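Local coordinates for topoisomerase I-like protein (Leishmania donovani, PDB 2B9S) that is the large subunit of a heterodimeric type IB topoisomerase that probably relaxes supercoiled DNA by transiently nicking and resealing one strand, at residues D[349-354]-D[358-363]; D[273-278]-D[344-349]. All blocks are in the same frame, centred on the assembly; numbering follows the deposited sequence.

Contact 1 of 2, residues D[349-354]-D[358-363]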
ATOM      1  N   ARG D 349     -25.230 -10.514 -21.996  1.00 33.76           N
ATOM      2  CA  ARG D 349     -25.684 -11.721 -21.347  1.00 38.47           C
ATOM      3  C   ARG D 349     -25.496 -11.629 -19.824  1.00 36.62           C
ATOM      4  O   ARG D 349     -26.398 -11.995 -19.048  1.00 36.82           O
ATOM      5  CB  ARG D 349     -24.940 -12.942 -21.914  1.00 39.73           C
ATOM      6  CG  ARG D 349     -25.651 -14.267 -21.674  1.00 45.35           C
ATOM      7  CD  ARG D 349     -24.991 -15.431 -22.433  1.00 47.68           C
ATOM      8  NE  ARG D 349     -24.177 -16.312 -21.569  1.00 52.16           N
ATOM      9  CZ  ARG D 349     -23.201 -17.108 -22.020  1.00 53.26           C
ATOM     10  NH1 ARG D 349     -22.908 -17.127 -23.324  1.00 54.70           N
ATOM     11  NH2 ARG D 349     -22.516 -17.882 -21.180  1.00 53.17           N
ATOM     12  N   PHE D 350     -24.331 -11.126 -19.407  1.00 34.01           N
ATOM     13  CA  PHE D 350     -23.937 -11.105 -18.000  1.00 31.26           C
ATOM     14  C   PHE D 350     -24.726 -10.099 -17.176  1.00 31.44           C
ATOM     15  O   PHE D 350     -24.660 -10.142 -15.953  1.00 33.35           O
ATOM     16  CB  PHE D 350     -22.433 -10.804 -17.837  1.00 27.25           C
ATOM     17  CG  PHE D 350     -21.521 -11.872 -18.370  1.00 26.24           C
ATOM     18  CD1 PHE D 350     -22.010 -13.128 -18.738  1.00 25.34           C
ATOM     19  CD2 PHE D 350     -20.151 -11.625 -18.489  1.00 25.61           C
ATOM     20  CE1 PHE D 350     -21.158 -14.097 -19.235  1.00 26.14           C
ATOM     21  CE2 PHE D 350     -19.287 -12.602 -18.970  1.00 25.01           C
ATOM     22  CZ  PHE D 350     -19.782 -13.838 -19.342  1.00 25.81           C
ATOM     23  N   THR D 351     -25.439  -9.185 -17.840  1.00 30.62           N
ATOM     24  CA  THR D 351     -26.155  -8.115 -17.145  1.00 30.61           C
ATOM     25  C   THR D 351     -27.652  -8.022 -17.420  1.00 31.78           C
ATOM     26  O   THR D 351     -28.326  -7.227 -16.779  1.00 32.92           O
ATOM     27  CB  THR D 351     -25.555  -6.691 -17.446  1.00 29.52           C
ATOM     28  OG1 THR D 351     -25.601  -6.417 -18.851  1.00 29.72           O
ATOM     29  CG2 THR D 351     -24.123  -6.571 -16.968  1.00 29.00           C
ATOM     30  N   ARG D 352     -28.193  -8.808 -18.349  1.00 34.93           N
ATOM     31  CA  ARG D 352     -29.489  -8.426 -18.927  1.00 38.55           C
ATOM     32  C   ARG D 352     -30.660  -8.169 -17.945  1.00 39.47           C
ATOM     33  O   ARG D 352     -31.309  -7.109 -18.006  1.00 43.56           O
ATOM     34  CB  ARG D 352     -29.904  -9.292 -20.134  1.00 40.75           C
ATOM     35  CG  ARG D 352     -30.344 -10.706 -19.851  1.00 42.93           C
ATOM     36  CD  ARG D 352     -31.026 -11.277 -21.073  1.00 44.52           C
ATOM     37  NE  ARG D 352     -32.478 -11.103 -21.052  1.00 46.93           N
ATOM     38  CZ  ARG D 352     -33.332 -12.111 -20.872  1.00 49.33           C
ATOM     39  NH1 ARG D 352     -32.839 -13.335 -20.698  1.00 51.25           N
ATOM     40  NH2 ARG D 352     -34.663 -11.917 -20.866  1.00 47.10           N
ATOM     41  N   ARG D 353     -30.965  -9.094 -17.055  1.00 35.91           N
ATOM     42  CA  ARG D 353     -32.149  -8.822 -16.242  1.00 34.90           C
ATOM     43  C   ARG D 353     -31.796  -8.529 -14.772  1.00 32.32           C
ATOM     44  O   ARG D 353     -32.642  -8.613 -13.890  1.00 30.27           O
ATOM     45  CB  ARG D 353     -33.204  -9.964 -16.400  1.00 33.05           C
ATOM     46  N   LYS D 354     -30.534  -8.161 -14.546  1.00 30.26           N
ATOM     47  CA  LYS D 354     -29.968  -8.019 -13.211  1.00 28.13           C
ATOM     48  C   LYS D 354     -30.141  -6.601 -12.672  1.00 27.26           C
ATOM     49  O   LYS D 354     -30.072  -5.634 -13.421  1.00 27.26           O
ATOM     50  CB  LYS D 354     -28.482  -8.395 -13.240  1.00 26.83           C
ATOM     51  CG  LYS D 354     -28.252  -9.840 -13.468  1.00 24.64           C
ATOM     52  CD  LYS D 354     -26.848 -10.228 -13.135  1.00 26.10           C
ATOM     53  CE  LYS D 354     -26.625 -11.750 -13.269  1.00 24.46           C
ATOM     54  NZ  LYS D 354     -25.152 -11.927 -13.397  1.00 29.34           N
ATOM     55  N   MET D 358     -26.071  -6.088  -8.319  1.00 25.34           N
ATOM     56  CA  MET D 358     -25.676  -7.489  -8.467  1.00 23.46           C
ATOM     57  C   MET D 358     -24.322  -7.602  -9.173  1.00 24.77           C
ATOM     58  O   MET D 358     -23.966  -6.717  -9.980  1.00 24.14           O
ATOM     59  CB  MET D 358     -26.756  -8.262  -9.230  1.00 24.43           C
ATOM     60  CG  MET D 358     -28.021  -8.599  -8.387  1.00 23.97           C
ATOM     61  SD  MET D 358     -29.399  -9.351  -9.327  1.00 25.92           S
ATOM     62  CE  MET D 358     -28.707 -10.919  -9.829  1.00 21.11           C
ATOM     63  N   ASP D 359     -23.564  -8.664  -8.858  1.00 24.72           N
ATOM     64  CA  ASP D 359     -22.264  -8.932  -9.494  1.00 27.57           C
ATOM     65  C   ASP D 359     -22.428  -9.349 -10.947  1.00 28.02           C
ATOM     66  O   ASP D 359     -23.266 -10.194 -11.253  1.00 27.85           O
ATOM     67  CB  ASP D 359     -21.513 -10.111  -8.839  1.00 28.46           C
ATOM     68  CG  ASP D 359     -21.059  -9.844  -7.413  1.00 29.50           C
ATOM     69  OD1 ASP D 359     -21.137  -8.699  -6.925  1.00 28.37           O
ATOM     70  OD2 ASP D 359     -20.611 -10.834  -6.782  1.00 29.97           O
ATOM     71  N   ILE D 360     -21.551  -8.814 -11.795  1.00 29.78           N
ATOM     72  CA  ILE D 360     -21.394  -9.233 -13.192  1.00 31.99           C
ATOM     73  C   ILE D 360     -20.787 -10.631 -13.307  1.00 32.11           C
ATOM     74  O   ILE D 360     -21.288 -11.476 -14.064  1.00 33.09           O
ATOM     75  CB  ILE D 360     -20.472  -8.260 -13.957  1.00 32.66           C
ATOM     76  CG1 ILE D 360     -21.071  -6.860 -13.977  1.00 32.03           C
ATOM     77  CG2 ILE D 360     -20.217  -8.774 -15.385  1.00 34.57           C
ATOM     78  CD1 ILE D 360     -20.108  -5.793 -14.434  1.00 33.63           C
ATOM     79  N   PHE D 361     -19.698 -10.867 -12.576  1.00 31.25           N
ATOM     80  CA  PHE D 361     -19.057 -12.185 -12.570  1.00 30.50           C
ATOM     81  C   PHE D 361     -19.432 -12.993 -11.331  1.00 30.83           C
ATOM     82  O   PHE D 361     -18.573 -13.402 -10.573  1.00 31.19           O
ATOM     83  CB  PHE D 361     -17.534 -12.068 -12.723  1.00 30.54           C
ATOM     84  CG  PHE D 361     -17.103 -11.241 -13.914  1.00 30.64           C
ATOM     85  CD1 PHE D 361     -17.445 -11.632 -15.215  1.00 29.99           C
ATOM     86  CD2 PHE D 361     -16.370 -10.057 -13.728  1.00 29.88           C
ATOM     87  CE1 PHE D 361     -17.059 -10.858 -16.308  1.00 29.44           C
ATOM     88  CE2 PHE D 361     -15.978  -9.289 -14.799  1.00 29.87           C
ATOM     89  CZ  PHE D 361     -16.316  -9.690 -16.104  1.00 30.77           C
ATOM     90  N   ASP D 362     -20.726 -13.255 -11.165  1.00 32.00           N
ATOM     91  CA  ASP D 362     -21.242 -13.981 -10.000  1.00 32.87           C
ATOM     92  C   ASP D 362     -20.758 -15.443  -9.871  1.00 32.93           C
ATOM     93  O   ASP D 362     -20.805 -16.030  -8.791  1.00 31.55           O
ATOM     94  CB  ASP D 362     -22.782 -13.894  -9.949  1.00 32.96           C
ATOM     95  CG  ASP D 362     -23.481 -14.791 -10.981  1.00 33.38           C
ATOM     96  OD1 ASP D 362     -23.362 -14.558 -12.217  1.00 30.94           O
ATOM     97  OD2 ASP D 362     -24.185 -15.722 -10.521  1.00 33.63           O
ATOM     98  N   GLN D 363     -20.283 -16.000 -10.983  1.00 33.10           N
ATOM     99  CA  GLN D 363     -19.786 -17.372 -11.045  1.00 32.59           C
ATOM    100  C   GLN D 363     -18.245 -17.440 -11.143  1.00 32.02           C
ATOM    101  O   GLN D 363     -17.695 -18.482 -11.505  1.00 32.58           O
ATOM    102  CB  GLN D 363     -20.455 -18.106 -12.224  1.00 31.80           C
ATOM    103  CG  GLN D 363     -21.994 -18.239 -12.097  1.00 32.61           C
ATOM    104  CD  GLN D 363     -22.416 -18.988 -10.843  1.00 32.98           C
ATOM    105  OE1 GLN D 363     -21.908 -20.071 -10.569  1.00 34.24           O
ATOM    106  NE2 GLN D 363     -23.351 -18.415 -10.077  1.00 32.20           N
TER

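Contact 2 of 2, residues D[273-278]-D[344-349]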
ATOM      1  N   HIS D 273     -19.164 -20.265 -15.864  1.00 37.79           N
ATOM      2  CA  HIS D 273     -17.907 -19.955 -15.183  1.00 37.71           C
ATOM      3  C   HIS D 273     -16.760 -19.677 -16.170  1.00 37.58           C
ATOM      4  O   HIS D 273     -16.032 -18.691 -16.020  1.00 38.02           O
ATOM      5  CB  HIS D 273     -17.508 -21.076 -14.202  1.00 37.71           C
ATOM      6  CG  HIS D 273     -16.111 -20.943 -13.677  1.00 37.78           C
ATOM      7  ND1 HIS D 273     -15.713 -19.891 -12.882  1.00 37.63           N
ATOM      8  CD2 HIS D 273     -15.009 -21.709 -13.860  1.00 38.07           C
ATOM      9  CE1 HIS D 273     -14.430 -20.015 -12.595  1.00 36.52           C
ATOM     10  NE2 HIS D 273     -13.979 -21.110 -13.178  1.00 37.66           N
ATOM     11  N   VAL D 274     -16.616 -20.540 -17.177  1.00 36.91           N
ATOM     12  CA  VAL D 274     -15.528 -20.436 -18.161  1.00 35.23           C
ATOM     13  C   VAL D 274     -15.615 -19.141 -18.987  1.00 34.57           C
ATOM     14  O   VAL D 274     -14.595 -18.446 -19.170  1.00 33.44           O
ATOM     15  CB  VAL D 274     -15.427 -21.711 -19.078  1.00 34.70           C
ATOM     16  CG1 VAL D 274     -14.322 -21.572 -20.103  1.00 34.79           C
ATOM     17  CG2 VAL D 274     -15.150 -22.957 -18.248  1.00 34.08           C
ATOM     18  N   ALA D 275     -16.826 -18.815 -19.459  1.00 32.49           N
ATOM     19  CA  ALA D 275     -17.059 -17.605 -20.259  1.00 31.95           C
ATOM     20  C   ALA D 275     -16.797 -16.328 -19.459  1.00 30.81           C
ATOM     21  O   ALA D 275     -16.226 -15.373 -19.989  1.00 30.35           O
ATOM     22  CB  ALA D 275     -18.472 -17.593 -20.844  1.00 30.61           C
ATOM     23  N   GLN D 276     -17.229 -16.331 -18.193  1.00 30.47           N
ATOM     24  CA  GLN D 276     -16.977 -15.237 -17.240  1.00 30.07           C
ATOM     25  C   GLN D 276     -15.485 -15.088 -16.930  1.00 29.61           C
ATOM     26  O   GLN D 276     -14.946 -13.970 -16.974  1.00 26.33           O
ATOM     27  CB  GLN D 276     -17.771 -15.442 -15.939  1.00 30.28           C
ATOM     28  CG  GLN D 276     -19.253 -15.128 -16.072  1.00 30.19           C
ATOM     29  CD  GLN D 276     -20.009 -15.145 -14.762  1.00 29.05           C
ATOM     30  OE1 GLN D 276     -19.451 -15.401 -13.705  1.00 31.28           O
ATOM     31  NE2 GLN D 276     -21.289 -14.872 -14.831  1.00 27.83           N
ATOM     32  N   ARG D 277     -14.842 -16.222 -16.620  1.00 30.31           N
ATOM     33  CA  ARG D 277     -13.376 -16.315 -16.457  1.00 30.55           C
ATOM     34  C   ARG D 277     -12.610 -15.687 -17.634  1.00 31.43           C
ATOM     35  O   ARG D 277     -11.625 -14.962 -17.417  1.00 32.33           O
ATOM     36  CB  ARG D 277     -12.943 -17.771 -16.249  1.00 28.99           C
ATOM     37  CG  ARG D 277     -11.518 -17.943 -15.710  1.00 29.67           C
ATOM     38  CD  ARG D 277     -11.222 -19.412 -15.412  1.00 31.57           C
ATOM     39  NE  ARG D 277     -11.229 -20.220 -16.641  1.00 33.58           N
ATOM     40  CZ  ARG D 277     -11.214 -21.551 -16.688  1.00 33.61           C
ATOM     41  NH1 ARG D 277     -11.196 -22.285 -15.573  1.00 33.17           N
ATOM     42  NH2 ARG D 277     -11.217 -22.150 -17.869  1.00 34.02           N
ATOM     43  N   ALA D 278     -13.089 -15.945 -18.858  1.00 31.49           N
ATOM     44  CA  ALA D 278     -12.523 -15.386 -20.108  1.00 30.26           C
ATOM     45  C   ALA D 278     -12.612 -13.863 -20.230  1.00 30.55           C
ATOM     46  O   ALA D 278     -11.649 -13.209 -20.633  1.00 31.01           O
ATOM     47  CB  ALA D 278     -13.189 -16.047 -21.323  1.00 29.15           C
ATOM     48  N   TYR D 344     -18.460  -7.803 -25.871  1.00 35.47           N
ATOM     49  CA  TYR D 344     -19.590  -6.900 -25.702  1.00 34.47           C
ATOM     50  C   TYR D 344     -20.920  -7.653 -25.614  1.00 34.22           C
ATOM     51  O   TYR D 344     -21.764  -7.306 -24.782  1.00 36.76           O
ATOM     52  CB  TYR D 344     -19.607  -5.844 -26.809  1.00 32.76           C
ATOM     53  CG  TYR D 344     -20.697  -4.795 -26.664  1.00 31.50           C
ATOM     54  CD1 TYR D 344     -22.015  -5.072 -27.068  1.00 30.66           C
ATOM     55  CD2 TYR D 344     -20.413  -3.528 -26.141  1.00 29.47           C
ATOM     56  CE1 TYR D 344     -23.025  -4.120 -26.945  1.00 30.82           C
ATOM     57  CE2 TYR D 344     -21.411  -2.565 -26.022  1.00 31.40           C
ATOM     58  CZ  TYR D 344     -22.719  -2.876 -26.427  1.00 31.70           C
ATOM     59  OH  TYR D 344     -23.726  -1.952 -26.314  1.00 32.88           O
ATOM     60  N   ALA D 345     -21.086  -8.687 -26.445  1.00 32.72           N
ATOM     61  CA  ALA D 345     -22.268  -9.554 -26.426  1.00 33.36           C
ATOM     62  C   ALA D 345     -22.388 -10.423 -25.161  1.00 33.57           C
ATOM     63  O   ALA D 345     -23.494 -10.642 -24.648  1.00 35.14           O
ATOM     64  CB  ALA D 345     -22.280 -10.433 -27.659  1.00 33.57           C
ATOM     65  N   LEU D 346     -21.255 -10.958 -24.706  1.00 33.39           N
ATOM     66  CA  LEU D 346     -21.142 -11.663 -23.429  1.00 30.85           C
ATOM     67  C   LEU D 346     -21.555 -10.771 -22.242  1.00 31.47           C
ATOM     68  O   LEU D 346     -22.304 -11.208 -21.386  1.00 32.75           O
ATOM     69  CB  LEU D 346     -19.717 -12.178 -23.242  1.00 28.78           C
ATOM     70  CG  LEU D 346     -19.315 -13.489 -23.933  1.00 27.09           C
ATOM     71  CD1 LEU D 346     -17.826 -13.784 -23.780  1.00 25.74           C
ATOM     72  CD2 LEU D 346     -20.138 -14.665 -23.445  1.00 27.68           C
ATOM     73  N   LEU D 347     -21.090  -9.521 -22.225  1.00 30.18           N
ATOM     74  CA  LEU D 347     -21.482  -8.527 -21.233  1.00 29.71           C
ATOM     75  C   LEU D 347     -22.987  -8.217 -21.207  1.00 32.25           C
ATOM     76  O   LEU D 347     -23.535  -7.918 -20.137  1.00 32.72           O
ATOM     77  CB  LEU D 347     -20.684  -7.228 -21.433  1.00 27.21           C
ATOM     78  CG  LEU D 347     -19.190  -7.249 -21.070  1.00 27.10           C
ATOM     79  CD1 LEU D 347     -18.517  -5.906 -21.394  1.00 23.62           C
ATOM     80  CD2 LEU D 347     -18.960  -7.662 -19.591  1.00 23.20           C
ATOM     81  N   GLN D 348     -23.642  -8.264 -22.371  1.00 32.19           N
ATOM     82  CA  GLN D 348     -25.100  -8.125 -22.432  1.00 33.99           C
ATOM     83  C   GLN D 348     -25.765  -9.327 -21.757  1.00 33.06           C
ATOM     84  O   GLN D 348     -26.735  -9.177 -21.045  1.00 32.23           O
ATOM     85  CB  GLN D 348     -25.594  -7.985 -23.883  1.00 34.85           C
ATOM     86  CG  GLN D 348     -25.118  -6.711 -24.612  1.00 36.51           C
ATOM     87  CD  GLN D 348     -25.517  -6.702 -26.079  1.00 37.70           C
ATOM     88  OE1 GLN D 348     -25.243  -7.651 -26.821  1.00 38.46           O
ATOM     89  NE2 GLN D 348     -26.185  -5.631 -26.501  1.00 38.00           N
ATOM     90  N   ARG D 349     -25.230 -10.514 -21.996  1.00 33.76           N
ATOM     91  CA  ARG D 349     -25.684 -11.721 -21.347  1.00 38.47           C
ATOM     92  C   ARG D 349     -25.496 -11.629 -19.824  1.00 36.62           C
ATOM     93  O   ARG D 349     -26.398 -11.995 -19.048  1.00 36.82           O
ATOM     94  CB  ARG D 349     -24.940 -12.942 -21.914  1.00 39.73           C
ATOM     95  CG  ARG D 349     -25.651 -14.267 -21.674  1.00 45.35           C
ATOM     96  CD  ARG D 349     -24.991 -15.431 -22.433  1.00 47.68           C
ATOM     97  NE  ARG D 349     -24.177 -16.312 -21.569  1.00 52.16           N
ATOM     98  CZ  ARG D 349     -23.201 -17.108 -22.020  1.00 53.26           C
ATOM     99  NH1 ARG D 349     -22.908 -17.127 -23.324  1.00 54.70           N
ATOM    100  NH2 ARG D 349     -22.516 -17.882 -21.180  1.00 53.17           N
TER

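Contact 1 of 2, residues D[349-354]-D[358-363]
Phe-350 and Phe-361 bring their rings together obliquely, CD2 of Phe-350 lying 3.9 Å from CE1 of Phe-361, and CG2 of Ile-360 sits over the centre of one face of the Phe-361 ring, 3.8 Å above its plane. The same methyl reaches CB of Phe-350 at 3.9 Å, wedged between the two aromatic residues. Helix 341-351 runs out into a type I beta turn, Thr-351 to Lys-354, and the chain then doubles back on it within the catalytic core of the topoisomerase. Large apolar residues suit this inner side: Phe-350 also packs on Gln-276 and Val-279 of helix 272-287, while Ile-360 meets Leu-308 and Ile-313.

Beside these apolar contacts Lys-354 reaches across to segment 358-363. With its chain extended beyond CG it runs past Met-358, whose bend at chi3 (66°) brings CE to 3.8 Å from CG of Lys-354; the two side chains cross at about a right angle, an apolar use of the long lysine stem. The ammonium of Lys-354 ends among three oxygens. NZ bonds to O of Phe-350 at 3.2 Å, near the helix end, where the positive charge probably complements the helix dipole. From the returning segment, O of Asp-359 accepts a weak bond from NZ. A lysine fits here because one flexible cation can serve backbone carbonyls and a carboxylate together. A long salt bridge, also a weak hydrogen bond, joins NZ of Lys-354 to OD1 of Asp-362 at 3.4 Å, and OD1 takes a second weak hydrogen bond from Gln-276 NE2 on helix 272-287.

Contact 2 of 2, residues D[273-278]-D[344-349]
Leu-346 directs its CD2 methyl at the CB of Ala-275, 4.3 Å away, in a small apolar contact between helix 341-351 and helix 272-287. The closest pair of CA atoms, those of Ala-275 and Leu-346, is 7.9 Å apart, and both side chains leave their backbones toward the opposite helix. Alanine suits the first position because its single methyl occupies little room between the helices, whereas the branched end of leucine supplies the reach from the other side.

One turn further along, Arg-349 brings its guanidinium to the same methyl. Its CG stands opposite the backbone N (chi1 -160°), and a bend at chi3 of 104° helps carry the guanidinium across to helix 272-287, where NH2 lies 4.1 Å from CB of Ala-275. The approach to the flat group is oblique. This is van der Waals contact without a hydrogen bond across the two segments, and it lets a long, largely exposed side chain lie beside the buried pair.

Other residues of the two helices widen the interface. Leu-346 touches Val-279 as well, and Leu-347 reaches Val-279 and Phe-283 on helix 272-287 and Ile-313 on strand 313-315. Ala-278 packs on Tyr-263 and Asp-266, so helix 272-287 packs against both helix 236-266 and helix 341-351, while Tyr-344 and Gln-348 carry helix 341-351 onto Leu-315 of strand 313-315.

Overall arrangement
The centres of contact 1 and contact 2 are about 9 Å apart, and both use helix 341-351, sharing Arg-349. Along the chain helix 272-287 comes first, then helix 341-351, then the loop that leads to helix 366-373. That loop also reaches helix 272-287: Gln-363 O lies 2.8 Å from His-273 ND1, and Gln-363 N is 2.9 Å from Gln-276 OE1, both probable hydrogen bonds. The two helices and the loop therefore meet one another pairwise. Helix 341-351 and the loop also pack on strand 313-315. The contacts thus join two helices and a loop of the catalytic core, the nearest atom of each about 12 Å from the bound DNA.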